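Local coordinates for ORC1-type DNA replication protein 2 (Aeropyrum pernix, PDB 1W5T) that binds ATP and DNA and takes part in regulating DNA replication, with an N-terminal AAA+ ATPase domain and a C-terminal winged-helix domain, at residues R12-D16 with R227-L232; P98-I103 with P154-A158; D131-N137 with R174-I180; H309-L314 with Y358-L362. One frame throughout, in Å; residues are numbered along the deposited sequence.

Contact 1 is the one at the nucleotide. It holds Arg227, which binds the ribose and adenine of the ATP analogue and whose side chain lies about 12 Å from the bound magnesium ion. Contacts 2 and 3 lie away from this site, within the AAA domain, and their centres are about 24 Å apart. They join two consecutive helices, 100-111 and 122-136, to later loops, and their segments alternate along the chain. Both are nested inside the long loop closed by contact 1, whose centre is about 37 Å from that of contact 2 and about 39 Å from that of contact 3. Contact 4 follows in the winged-helix domain, its centre about 42 Å from that of contact 1 and about 51 Å from that of contact 3.

Contact 1: R12-D16 with R227-L232; sequences RRVFD and RAELGL. With ANP (phosphoaminophosphonic acid-adenylate ester), chain D.
Arg227 reaches past Val14 to the nucleotide and bonds to both. Its NH1 donates to Val14 O at 2.8 Å, nearly along the C=O axis and in the guanidinium plane. Arg227 NH2 forms two bonds to the phosphoaminophosphonic acid-adenylate ester, to O2' of the ribose at 2.8 Å and to N3 of the adenine at 3.0 Å. A water bridges the two segments and the ribose: it accepts from Arg227 NH1, donates to Asp16 O, and is hydrogen-bonded to the ribose oxygens O2' and O3'. Bonds at its edge to Val14 O, the ribose and the water fix the rotation of the guanidinium. Arg227 is an ATP-binding residue.

The chain of Arg227 is kinked at its second torsion (chi2 -26°), and its CD packs on Val14 CG1 at 3.6 Å. Val14 CG2 rests on Leu230 O and on Gly231 CA. Gly231 has no side chain, and Val14 CB comes to 3.9 Å from its CA. The ring of Phe15 lies beside this point, with CZ 3.5 Å from Leu232 CD2 where the two side chains run nearly perpendicular.

Outside the two segments, Phe15 packs edge-to-face with Phe9, and the backbone of Gly231 bonds to Lys10 and Asp11. The N-terminal 3-10 turn 12-15 sits on the last turn of helix 217-231, in the ATPase lid. Helix 259-275 packs against the same residues: Leu266 and Lys267 touch Phe15, Ile263 touches Arg227, and Cys270 touches Leu232.

Contact 2: P98-I103 with P154-A158; sequences PNLYTI and PRIAA
Ile156 makes the apolar part of this contact, against the start of helix 100-111. Its CD1 meets Ile103 CD1 at 4.0 Å, the two side chains lying crosswise. The same CD1 lies 3.4 Å from Pro98 O. Ile156 CG1 packs on the backbone at the helix start, 3.7 Å from Leu100 N and close to Asn99 CA. CG1 stands anti to the carbonyl carbon (chi1 -67°), which brings this arm of the isoleucine to the start of the helix.

Arg155 supplies the packing of flat polar groups. The Arg155 and Asn99 side chains run side by side in the same direction, with their flat ends turned 86° apart. Asn99 ND2 sits over one face of the guanidinium, off centre and 3.8 Å from Arg155 CZ. Further back, Arg155 CB touches Pro98 O at 3.5 Å.

The hydrogen bonding lies within segment 98-103. Asn99 is the N-cap of helix 100-111, and its OD1 accepts from Thr102 N at 2.8 Å. Its chi1 of 42° places CG between the backbone N and the carbonyl carbon. The capping bond uses the oxygen of the amide, while ND2 is the atom turned to Arg155.

In the AAA domain the contact joins the first turn of helix 100-111 to the loop between helices 148-151 and 158-165. Met150 of helix 148-151 touches both Ile103 and Ile156. From helix 158-165, Asp160 and Leu164 touch Leu100, and Leu161 touches Ile156.

Contact 3: D131-N137 with R174-I180; sequences DNLYVEN and RDGVNRI
The ring of Tyr134 is packed by two side chains from segment 174-180. Arg174 CB sits over one face, 3.9 Å from the ring centroid and 12° off the normal, a CH-pi contact. At the ring edge lies the carboxylate of Asp175, with OD2 in the ring plane and 3.5 Å from Tyr134 CD1. The carboxylate plane is turned 74° from the ring. Tyr134 CG stands anti to the backbone N (chi1 159°), which carries the ring out from the helix toward the loop.

The guanidinium of Arg179 is the second flat group. Val177 CG1 covers the centre of one face, and Leu133 O also lies over a face. In the guanidinium plane, Arg179 NH2 forms a salt bridge to Asp175 OD2 at 3.0 Å, on the syn lone pair. Arg179 NH1 donates to Asn137 OD1 at 3.0 Å, on a lone pair in the carbonyl plane, but this oxygen is tilted out of the guanidinium plane. Arg179 thus ties the end of the helix to Asp175. Its NE is buried without a hydrogen-bond partner. Tyr139 adds a cation-pi contact.

Two motifs shape these partners. Asn137, with positive phi, is the C-prime residue of a Schellman motif that ends helix 122-136. Asp175 OD1 accepts from Val177 N, an Asx turn. The helix packs here against the loop leading into strand 180-186 of the parallel AAA sheet.

On the inner side, Leu133 CD1 meets Ile180 CG1 at 3.7 Å, and Leu140 of strand 139-145 touches Leu133. On the outer side, Asp131 OD1 and Arg174 NH1 form a long salt bridge of 3.6 Å.

Contact 4: H309-L314 with Y358-L362; sequences HELIIL and YLKHL
Ile313 and Leu362 meet at the apolar centre, with Ile313 CG2 3.8 Å from Leu362 CD1. The same CG2 also touches Leu359 CD2. The other branch of Ile313 ends in CD1, which packs on Tyr358 CB at 3.8 Å, the two side chains nearly perpendicular. CG1 of Ile313 is anti to the carbonyl carbon and CG2 is anti to the backbone N (chi1 -58°), which sends CG2 to the two leucines and CD1 to Tyr358. Leu362 also reaches helix 308-322: CD1 is 3.8 Å from Glu310 O, and CD2 is 4.1 Å from Leu314 CB.

Helices 308-322 and 352-364 belong to the C-terminal winged-helix domain, and their segments cross at -69° with axes 9.8 Å apart. Leu386 and Phe384 of strand 382-386 touch Leu314 and Leu359. Tyr337 of helix 330-345 packs on Ile313, and its OH is hydrogen-bonded to His309 ND1.

Tyr358 lies between this core and the polar side. His309 CB is 3.5 Å from Tyr358 CE1, and Glu310 N lies over one ring face. Glu310 CD comes to 3.3 Å from Tyr358 CD2, with CG also on the ring. The carboxylate plane is 35° from the ring.

At the polar edge, His361 ND1 donates to Glu310 OE2 at 3.3 Å, a long bond. The oxygen lies near the imidazole plane, and the nitrogen meets it on the syn side, tilted out of the carboxylate plane.

Contact 1: R12-D16 with R227-L232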
# COMPACT_ATOMS: atom_id res chain seq x y z
N ARG A 12 23.65 4.14 -7.70
CA ARG A 12 22.61 4.98 -7.16
C ARG A 12 21.14 4.58 -7.50
O ARG A 12 20.19 5.00 -6.82
CB ARG A 12 22.86 6.39 -7.70
CG ARG A 12 22.84 7.50 -6.68
CD ARG A 12 23.29 8.80 -7.30
NE ARG A 12 23.87 9.67 -6.30
CZ ARG A 12 25.13 10.04 -6.13
NH1 ARG A 12 25.35 10.84 -5.12
NH2 ARG A 12 26.15 9.64 -6.90
N ARG A 13 20.93 3.83 -8.58
CA ARG A 13 19.56 3.53 -9.00
C ARG A 13 18.90 2.49 -8.06
O ARG A 13 17.67 2.36 -8.01
CB ARG A 13 19.52 3.09 -10.46
CG ARG A 13 19.84 4.23 -11.44
CD ARG A 13 21.12 3.97 -12.23
NE ARG A 13 20.82 3.22 -13.42
CZ ARG A 13 21.12 1.96 -13.74
NH1 ARG A 13 21.82 1.12 -12.97
NH2 ARG A 13 20.69 1.55 -14.92
N VAL A 14 19.73 1.76 -7.33
CA VAL A 14 19.29 0.84 -6.30
C VAL A 14 18.47 1.56 -5.24
O VAL A 14 17.70 0.94 -4.54
CB VAL A 14 20.52 0.12 -5.66
CG1 VAL A 14 20.17 -0.66 -4.40
CG2 VAL A 14 21.19 -0.75 -6.68
N PHE A 15 18.61 2.88 -5.16
CA PHE A 15 17.92 3.70 -4.17
C PHE A 15 16.68 4.41 -4.71
O PHE A 15 15.97 5.09 -3.99
CB PHE A 15 18.93 4.67 -3.51
CG PHE A 15 19.89 3.98 -2.58
CD1 PHE A 15 21.05 3.39 -3.08
CD2 PHE A 15 19.60 3.85 -1.20
CE1 PHE A 15 21.94 2.72 -2.25
CE2 PHE A 15 20.47 3.18 -0.33
CZ PHE A 15 21.65 2.60 -0.86
N ASP A 16 16.43 4.27 -6.01
CA ASP A 16 15.25 4.88 -6.62
C ASP A 16 13.99 4.08 -6.22
O ASP A 16 14.05 2.86 -6.01
CB ASP A 16 15.40 4.99 -8.14
CG ASP A 16 16.44 6.06 -8.57
OD1 ASP A 16 17.24 6.56 -7.72
OD2 ASP A 16 16.52 6.48 -9.73
N ARG A 227 20.09 -3.40 0.17
CA ARG A 227 20.38 -2.15 -0.56
C ARG A 227 21.89 -1.74 -0.46
O ARG A 227 22.52 -1.37 -1.46
CB ARG A 227 19.47 -0.99 -0.12
CG ARG A 227 18.03 -1.01 -0.61
CD ARG A 227 17.72 -1.76 -1.94
NE ARG A 227 16.33 -2.16 -1.90
CZ ARG A 227 15.34 -1.55 -2.53
NH1 ARG A 227 15.59 -0.50 -3.33
NH2 ARG A 227 14.09 -2.01 -2.37
N ALA A 228 22.47 -1.80 0.72
CA ALA A 228 23.90 -1.50 0.83
C ALA A 228 24.76 -2.38 -0.13
O ALA A 228 25.45 -1.86 -1.02
CB ALA A 228 24.38 -1.63 2.24
N GLU A 229 24.61 -3.70 -0.01
CA GLU A 229 25.31 -4.68 -0.85
C GLU A 229 25.25 -4.45 -2.34
O GLU A 229 26.27 -4.53 -3.00
CB GLU A 229 24.86 -6.10 -0.54
CG GLU A 229 25.33 -6.66 0.79
CD GLU A 229 24.73 -8.02 1.06
OE1 GLU A 229 24.93 -8.57 2.15
OE2 GLU A 229 24.06 -8.57 0.18
N LEU A 230 24.05 -4.16 -2.86
CA LEU A 230 23.85 -3.88 -4.28
C LEU A 230 24.20 -2.45 -4.66
O LEU A 230 24.49 -2.15 -5.82
CB LEU A 230 22.38 -4.11 -4.62
CG LEU A 230 21.79 -5.48 -4.25
CD1 LEU A 230 20.24 -5.48 -4.38
CD2 LEU A 230 22.42 -6.64 -5.05
N GLY A 231 24.11 -1.52 -3.71
CA GLY A 231 24.04 -0.13 -4.09
C GLY A 231 25.20 0.70 -3.58
O GLY A 231 25.56 1.69 -4.19
N LEU A 232 25.78 0.27 -2.47
CA LEU A 232 26.89 0.99 -1.86
C LEU A 232 28.20 0.25 -2.11
O LEU A 232 28.23 -0.97 -2.28
CB LEU A 232 26.63 1.15 -0.35
CG LEU A 232 25.37 1.90 0.09
CD1 LEU A 232 25.44 2.28 1.57
CD2 LEU A 232 25.09 3.14 -0.80
PG ANP D . 2.63 3.07 -0.47
O1G ANP D . 3.11 4.57 -0.60
O2G ANP D . 1.91 2.66 -1.83
O3G ANP D . 1.67 2.82 0.77
PB ANP D . 4.05 0.45 -0.74
O1B ANP D . 3.44 0.08 -2.15
O2B ANP D . 3.28 -0.34 0.36
N3B ANP D . 4.07 2.13 -0.41
PA ANP D . 6.64 -0.14 -1.84
O1A ANP D . 6.52 -1.56 -2.56
O2A ANP D . 6.51 1.01 -2.92
O3A ANP D . 5.61 0.01 -0.60
O5' ANP D . 8.03 -0.07 -1.02
C5' ANP D . 8.69 1.03 -0.38
C4' ANP D . 10.18 0.86 -0.65
O4' ANP D . 10.70 -0.26 0.09
C3' ANP D . 10.49 0.51 -2.10
O3' ANP D . 11.73 1.08 -2.42
C2' ANP D . 10.63 -1.00 -2.13
O2' ANP D . 11.41 -1.55 -3.19
C1' ANP D . 11.25 -1.26 -0.76
N9 ANP D . 10.79 -2.53 -0.22
C8 ANP D . 9.57 -2.75 0.38
N7 ANP D . 9.43 -4.04 0.78
C5 ANP D . 10.57 -4.68 0.49
C6 ANP D . 11.19 -6.04 0.59
N6 ANP D . 10.55 -7.10 1.15
N1 ANP D . 12.44 -6.24 0.07
C2 ANP D . 13.14 -5.28 -0.51
N3 ANP D . 12.69 -4.01 -0.67
C4 ANP D . 11.40 -3.68 -0.18
O HOH W 1 13.35 0.45 -4.48

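Contact 2: P98-I103 with P154-A158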
# COMPACT_ATOMS: atom_id res chain seq x y z
N PRO A 98 -8.83 7.51 -14.77
CA PRO A 98 -10.27 7.67 -14.44
C PRO A 98 -11.23 6.54 -14.85
O PRO A 98 -12.07 6.20 -14.02
CB PRO A 98 -10.68 8.96 -15.20
CG PRO A 98 -9.52 9.22 -16.15
CD PRO A 98 -8.29 8.73 -15.40
N ASN A 99 -11.12 5.99 -16.06
CA ASN A 99 -12.09 5.03 -16.57
C ASN A 99 -11.44 3.72 -17.03
O ASN A 99 -10.21 3.64 -17.15
CB ASN A 99 -12.85 5.64 -17.75
CG ASN A 99 -11.93 6.41 -18.68
OD1 ASN A 99 -10.80 5.97 -18.96
ND2 ASN A 99 -12.39 7.58 -19.15
N LEU A 100 -12.27 2.70 -17.27
CA LEU A 100 -11.82 1.41 -17.75
C LEU A 100 -11.19 1.55 -19.14
O LEU A 100 -10.23 0.83 -19.48
CB LEU A 100 -12.98 0.41 -17.80
CG LEU A 100 -12.63 -1.08 -17.91
CD1 LEU A 100 -11.91 -1.63 -16.67
CD2 LEU A 100 -13.87 -1.92 -18.18
N TYR A 101 -11.71 2.48 -19.93
CA TYR A 101 -11.15 2.72 -21.24
C TYR A 101 -9.66 3.10 -21.11
O TYR A 101 -8.84 2.63 -21.89
CB TYR A 101 -11.94 3.79 -22.02
CG TYR A 101 -11.22 4.19 -23.30
CD1 TYR A 101 -11.47 3.56 -24.51
CD2 TYR A 101 -10.25 5.21 -23.28
CE1 TYR A 101 -10.77 3.94 -25.67
CE2 TYR A 101 -9.57 5.58 -24.40
CZ TYR A 101 -9.82 4.96 -25.59
OH TYR A 101 -9.13 5.35 -26.71
N THR A 102 -9.34 3.94 -20.13
CA THR A 102 -7.97 4.39 -19.93
C THR A 102 -7.08 3.27 -19.36
O THR A 102 -6.00 3.06 -19.85
CB THR A 102 -7.89 5.69 -19.06
OG1 THR A 102 -8.67 6.72 -19.66
CG2 THR A 102 -6.49 6.30 -19.06
N ILE A 103 -7.57 2.55 -18.35
CA ILE A 103 -6.88 1.37 -17.81
C ILE A 103 -6.46 0.40 -18.93
O ILE A 103 -5.28 0.01 -19.05
CB ILE A 103 -7.75 0.69 -16.69
CG1 ILE A 103 -7.73 1.57 -15.42
CG2 ILE A 103 -7.26 -0.73 -16.36
CD1 ILE A 103 -8.98 1.52 -14.57
N PRO A 154 -17.06 6.90 -9.79
CA PRO A 154 -18.32 6.83 -10.56
C PRO A 154 -18.09 6.57 -12.05
O PRO A 154 -18.94 5.95 -12.70
CB PRO A 154 -18.94 8.21 -10.33
CG PRO A 154 -18.28 8.74 -9.07
CD PRO A 154 -16.87 8.21 -9.13
N ARG A 155 -16.93 7.00 -12.56
CA ARG A 155 -16.52 6.77 -13.94
C ARG A 155 -16.35 5.28 -14.31
O ARG A 155 -16.33 4.94 -15.49
CB ARG A 155 -15.24 7.55 -14.24
CG ARG A 155 -15.45 9.05 -14.55
CD ARG A 155 -14.92 9.48 -15.94
NE ARG A 155 -15.38 8.57 -17.01
CZ ARG A 155 -15.77 8.93 -18.23
NH1 ARG A 155 -15.77 10.21 -18.61
NH2 ARG A 155 -16.16 7.99 -19.09
N ILE A 156 -16.20 4.41 -13.31
CA ILE A 156 -16.10 2.96 -13.53
C ILE A 156 -17.31 2.28 -12.90
O ILE A 156 -17.61 2.49 -11.73
CB ILE A 156 -14.76 2.38 -12.97
CG1 ILE A 156 -13.58 2.92 -13.77
CG2 ILE A 156 -14.77 0.85 -12.96
CD1 ILE A 156 -12.31 3.00 -12.99
N ALA A 157 -18.00 1.48 -13.70
CA ALA A 157 -19.24 0.83 -13.28
C ALA A 157 -19.04 -0.62 -12.84
O ALA A 157 -18.27 -1.36 -13.46
CB ALA A 157 -20.25 0.88 -14.40
N ALA A 158 -19.76 -1.00 -11.80
CA ALA A 158 -19.70 -2.34 -11.22
C ALA A 158 -19.64 -3.41 -12.32
O ALA A 158 -18.80 -4.30 -12.30
CB ALA A 158 -20.92 -2.56 -10.32

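Contact 3: D131-N137 with R174-I180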
# COMPACT_ATOMS: atom_id res chain seq x y z
N ASP A 131 -7.84 -11.80 -28.45
CA ASP A 131 -7.41 -12.26 -29.76
C ASP A 131 -5.90 -12.22 -30.00
O ASP A 131 -5.34 -13.24 -30.43
CB ASP A 131 -8.11 -11.49 -30.86
CG ASP A 131 -8.83 -12.40 -31.79
OD1 ASP A 131 -9.47 -13.34 -31.27
OD2 ASP A 131 -8.79 -12.26 -33.05
N ASN A 132 -5.23 -11.09 -29.71
CA ASN A 132 -3.75 -10.98 -29.88
C ASN A 132 -2.98 -11.97 -28.99
O ASN A 132 -1.97 -12.51 -29.39
CB ASN A 132 -3.23 -9.56 -29.59
CG ASN A 132 -3.51 -8.58 -30.73
OD1 ASN A 132 -2.63 -8.28 -31.55
ND2 ASN A 132 -4.74 -8.05 -30.77
N LEU A 133 -3.46 -12.20 -27.77
CA LEU A 133 -2.81 -13.16 -26.87
C LEU A 133 -2.96 -14.58 -27.44
O LEU A 133 -2.04 -15.41 -27.34
CB LEU A 133 -3.36 -13.05 -25.44
CG LEU A 133 -2.94 -11.78 -24.65
CD1 LEU A 133 -3.89 -11.58 -23.45
CD2 LEU A 133 -1.41 -11.76 -24.15
N TYR A 134 -4.09 -14.84 -28.07
CA TYR A 134 -4.29 -16.11 -28.75
C TYR A 134 -3.40 -16.21 -30.03
O TYR A 134 -2.73 -17.23 -30.25
CB TYR A 134 -5.80 -16.32 -29.04
CG TYR A 134 -6.04 -17.31 -30.15
CD1 TYR A 134 -5.93 -18.66 -29.92
CD2 TYR A 134 -6.29 -16.89 -31.44
CE1 TYR A 134 -6.11 -19.59 -30.96
CE2 TYR A 134 -6.48 -17.80 -32.48
CZ TYR A 134 -6.39 -19.12 -32.23
OH TYR A 134 -6.54 -20.01 -33.26
N VAL A 135 -3.40 -15.16 -30.87
CA VAL A 135 -2.56 -15.20 -32.07
C VAL A 135 -1.11 -15.52 -31.71
O VAL A 135 -0.49 -16.44 -32.27
CB VAL A 135 -2.71 -13.94 -32.94
CG1 VAL A 135 -1.63 -13.87 -34.03
CG2 VAL A 135 -4.12 -13.93 -33.54
N GLU A 136 -0.64 -14.85 -30.68
CA GLU A 136 0.76 -14.85 -30.30
C GLU A 136 1.18 -16.04 -29.48
O GLU A 136 2.37 -16.38 -29.43
CB GLU A 136 1.03 -13.59 -29.47
CG GLU A 136 0.90 -12.33 -30.28
CD GLU A 136 2.20 -11.98 -30.95
OE1 GLU A 136 2.23 -10.93 -31.62
OE2 GLU A 136 3.18 -12.76 -30.77
N ASN A 137 0.20 -16.67 -28.85
CA ASN A 137 0.44 -17.73 -27.89
C ASN A 137 1.14 -17.18 -26.66
O ASN A 137 2.12 -17.74 -26.19
CB ASN A 137 1.21 -18.91 -28.51
CG ASN A 137 1.18 -20.15 -27.64
OD1 ASN A 137 0.50 -20.19 -26.58
ND2 ASN A 137 1.92 -21.17 -28.06
N ARG A 174 -10.69 -18.07 -28.87
CA ARG A 174 -10.96 -18.91 -30.04
C ARG A 174 -10.73 -20.37 -29.74
O ARG A 174 -11.52 -21.21 -30.15
CB ARG A 174 -10.10 -18.48 -31.22
CG ARG A 174 -10.91 -17.82 -32.30
CD ARG A 174 -10.57 -16.38 -32.63
NE ARG A 174 -11.39 -16.14 -33.78
CZ ARG A 174 -12.22 -15.16 -34.05
NH1 ARG A 174 -12.36 -14.08 -33.28
NH2 ARG A 174 -12.91 -15.29 -35.17
N ASP A 175 -9.65 -20.67 -29.01
CA ASP A 175 -9.30 -22.04 -28.63
C ASP A 175 -9.66 -22.43 -27.19
O ASP A 175 -9.25 -23.48 -26.74
CB ASP A 175 -7.81 -22.24 -28.87
CG ASP A 175 -6.94 -21.36 -27.97
OD1 ASP A 175 -7.51 -20.49 -27.28
OD2 ASP A 175 -5.71 -21.46 -27.87
N GLY A 176 -10.36 -21.57 -26.45
CA GLY A 176 -10.73 -21.85 -25.06
C GLY A 176 -9.61 -21.85 -24.01
O GLY A 176 -9.79 -22.39 -22.90
N VAL A 177 -8.45 -21.30 -24.38
CA VAL A 177 -7.34 -21.13 -23.44
C VAL A 177 -7.47 -19.73 -22.77
O VAL A 177 -7.41 -18.70 -23.45
CB VAL A 177 -5.95 -21.33 -24.14
CG1 VAL A 177 -4.80 -21.22 -23.17
CG2 VAL A 177 -5.84 -22.71 -24.81
N ASN A 178 -7.71 -19.72 -21.45
CA ASN A 178 -7.71 -18.50 -20.63
C ASN A 178 -6.29 -17.92 -20.54
O ASN A 178 -5.36 -18.63 -20.10
CB ASN A 178 -8.20 -18.82 -19.22
CG ASN A 178 -9.64 -19.38 -19.20
OD1 ASN A 178 -10.40 -19.23 -20.15
ND2 ASN A 178 -10.00 -20.01 -18.11
N ARG A 179 -6.10 -16.65 -20.92
CA ARG A 179 -4.74 -16.11 -21.01
C ARG A 179 -4.50 -14.81 -20.26
O ARG A 179 -3.50 -14.14 -20.53
CB ARG A 179 -4.34 -15.92 -22.47
CG ARG A 179 -4.61 -17.10 -23.37
CD ARG A 179 -3.95 -16.93 -24.70
NE ARG A 179 -4.07 -18.10 -25.53
CZ ARG A 179 -3.14 -18.99 -25.76
NH1 ARG A 179 -1.90 -18.92 -25.25
NH2 ARG A 179 -3.48 -20.00 -26.56
N ILE A 180 -5.39 -14.46 -19.34
CA ILE A 180 -5.27 -13.21 -18.57
C ILE A 180 -5.53 -13.48 -17.09
O ILE A 180 -6.60 -13.99 -16.74
CB ILE A 180 -6.26 -12.12 -19.04
CG1 ILE A 180 -6.15 -11.85 -20.54
CG2 ILE A 180 -5.95 -10.79 -18.33
CD1 ILE A 180 -7.17 -10.88 -21.00

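Contact 4: H309-L314 with Y358-L362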
# COMPACT_ATOMS: atom_id res chain seq x y z
N HIS A 309 -17.01 15.34 15.03
CA HIS A 309 -17.09 14.73 16.32
C HIS A 309 -16.06 13.66 16.54
O HIS A 309 -15.46 13.61 17.61
CB HIS A 309 -18.53 14.34 16.61
CG HIS A 309 -19.32 15.48 17.16
ND1 HIS A 309 -19.37 15.77 18.51
CD2 HIS A 309 -19.99 16.48 16.54
CE1 HIS A 309 -20.08 16.87 18.70
NE2 HIS A 309 -20.47 17.32 17.52
N GLU A 310 -15.82 12.86 15.50
CA GLU A 310 -14.66 11.97 15.47
C GLU A 310 -13.36 12.75 15.61
O GLU A 310 -12.48 12.36 16.35
CB GLU A 310 -14.60 11.13 14.20
CG GLU A 310 -15.95 10.95 13.54
CD GLU A 310 -16.08 9.63 12.82
OE1 GLU A 310 -16.70 9.64 11.75
OE2 GLU A 310 -15.58 8.60 13.31
N LEU A 311 -13.27 13.87 14.90
CA LEU A 311 -12.09 14.71 14.88
C LEU A 311 -11.80 15.30 16.28
O LEU A 311 -10.64 15.40 16.70
CB LEU A 311 -12.30 15.82 13.85
CG LEU A 311 -11.75 15.83 12.41
CD1 LEU A 311 -11.21 14.51 11.95
CD2 LEU A 311 -12.80 16.36 11.40
N ILE A 312 -12.85 15.72 16.99
CA ILE A 312 -12.71 16.17 18.37
C ILE A 312 -12.14 15.07 19.31
O ILE A 312 -11.29 15.34 20.15
CB ILE A 312 -14.06 16.78 18.91
CG1 ILE A 312 -14.35 18.11 18.24
CG2 ILE A 312 -13.98 17.05 20.39
CD1 ILE A 312 -15.82 18.31 17.99
N ILE A 313 -12.62 13.86 19.14
CA ILE A 313 -12.18 12.72 19.94
C ILE A 313 -10.75 12.30 19.60
O ILE A 313 -9.92 12.05 20.52
CB ILE A 313 -13.15 11.54 19.77
CG1 ILE A 313 -14.57 11.99 20.18
CG2 ILE A 313 -12.65 10.35 20.59
CD1 ILE A 313 -15.74 11.06 19.65
N LEU A 314 -10.45 12.27 18.30
CA LEU A 314 -9.08 12.04 17.85
C LEU A 314 -8.10 13.06 18.47
O LEU A 314 -7.04 12.69 18.99
CB LEU A 314 -8.98 12.04 16.32
CG LEU A 314 -7.61 11.67 15.73
CD1 LEU A 314 -7.14 10.34 16.31
CD2 LEU A 314 -7.65 11.57 14.18
N TYR A 358 -18.26 6.33 16.90
CA TYR A 358 -17.10 7.17 16.61
C TYR A 358 -15.76 6.61 17.09
O TYR A 358 -14.79 6.63 16.32
CB TYR A 358 -17.31 8.55 17.20
CG TYR A 358 -18.31 9.39 16.46
CD1 TYR A 358 -19.08 10.35 17.12
CD2 TYR A 358 -18.50 9.21 15.09
CE1 TYR A 358 -20.00 11.15 16.42
CE2 TYR A 358 -19.41 9.98 14.39
CZ TYR A 358 -20.15 10.95 15.05
OH TYR A 358 -21.04 11.69 14.31
N LEU A 359 -15.71 6.10 18.33
CA LEU A 359 -14.49 5.53 18.89
C LEU A 359 -14.08 4.27 18.16
O LEU A 359 -12.89 4.07 17.85
CB LEU A 359 -14.65 5.20 20.38
CG LEU A 359 -14.16 6.26 21.36
CD1 LEU A 359 -14.70 5.99 22.72
CD2 LEU A 359 -12.64 6.34 21.38
N LYS A 360 -15.06 3.41 17.92
CA LYS A 360 -14.88 2.21 17.10
C LYS A 360 -14.27 2.53 15.75
O LYS A 360 -13.26 1.95 15.38
CB LYS A 360 -16.19 1.46 16.90
CG LYS A 360 -15.95 -0.04 16.88
CD LYS A 360 -15.48 -0.59 18.25
CE LYS A 360 -15.85 -2.09 18.41
NZ LYS A 360 -16.45 -2.62 17.12
N HIS A 361 -14.88 3.46 15.03
CA HIS A 361 -14.42 3.83 13.71
C HIS A 361 -12.97 4.31 13.69
O HIS A 361 -12.21 3.92 12.81
CB HIS A 361 -15.32 4.87 13.09
CG HIS A 361 -15.05 5.07 11.65
ND1 HIS A 361 -14.80 6.31 11.10
CD2 HIS A 361 -14.94 4.18 10.63
CE1 HIS A 361 -14.56 6.18 9.81
NE2 HIS A 361 -14.65 4.89 9.50
N LEU A 362 -12.60 5.14 14.67
CA LEU A 362 -11.23 5.62 14.83
C LEU A 362 -10.32 4.43 14.99
O LEU A 362 -9.25 4.41 14.41
CB LEU A 362 -11.04 6.57 16.05
CG LEU A 362 -11.63 8.01 15.94
CD1 LEU A 362 -11.67 8.78 17.27
CD2 LEU A 362 -11.01 8.86 14.82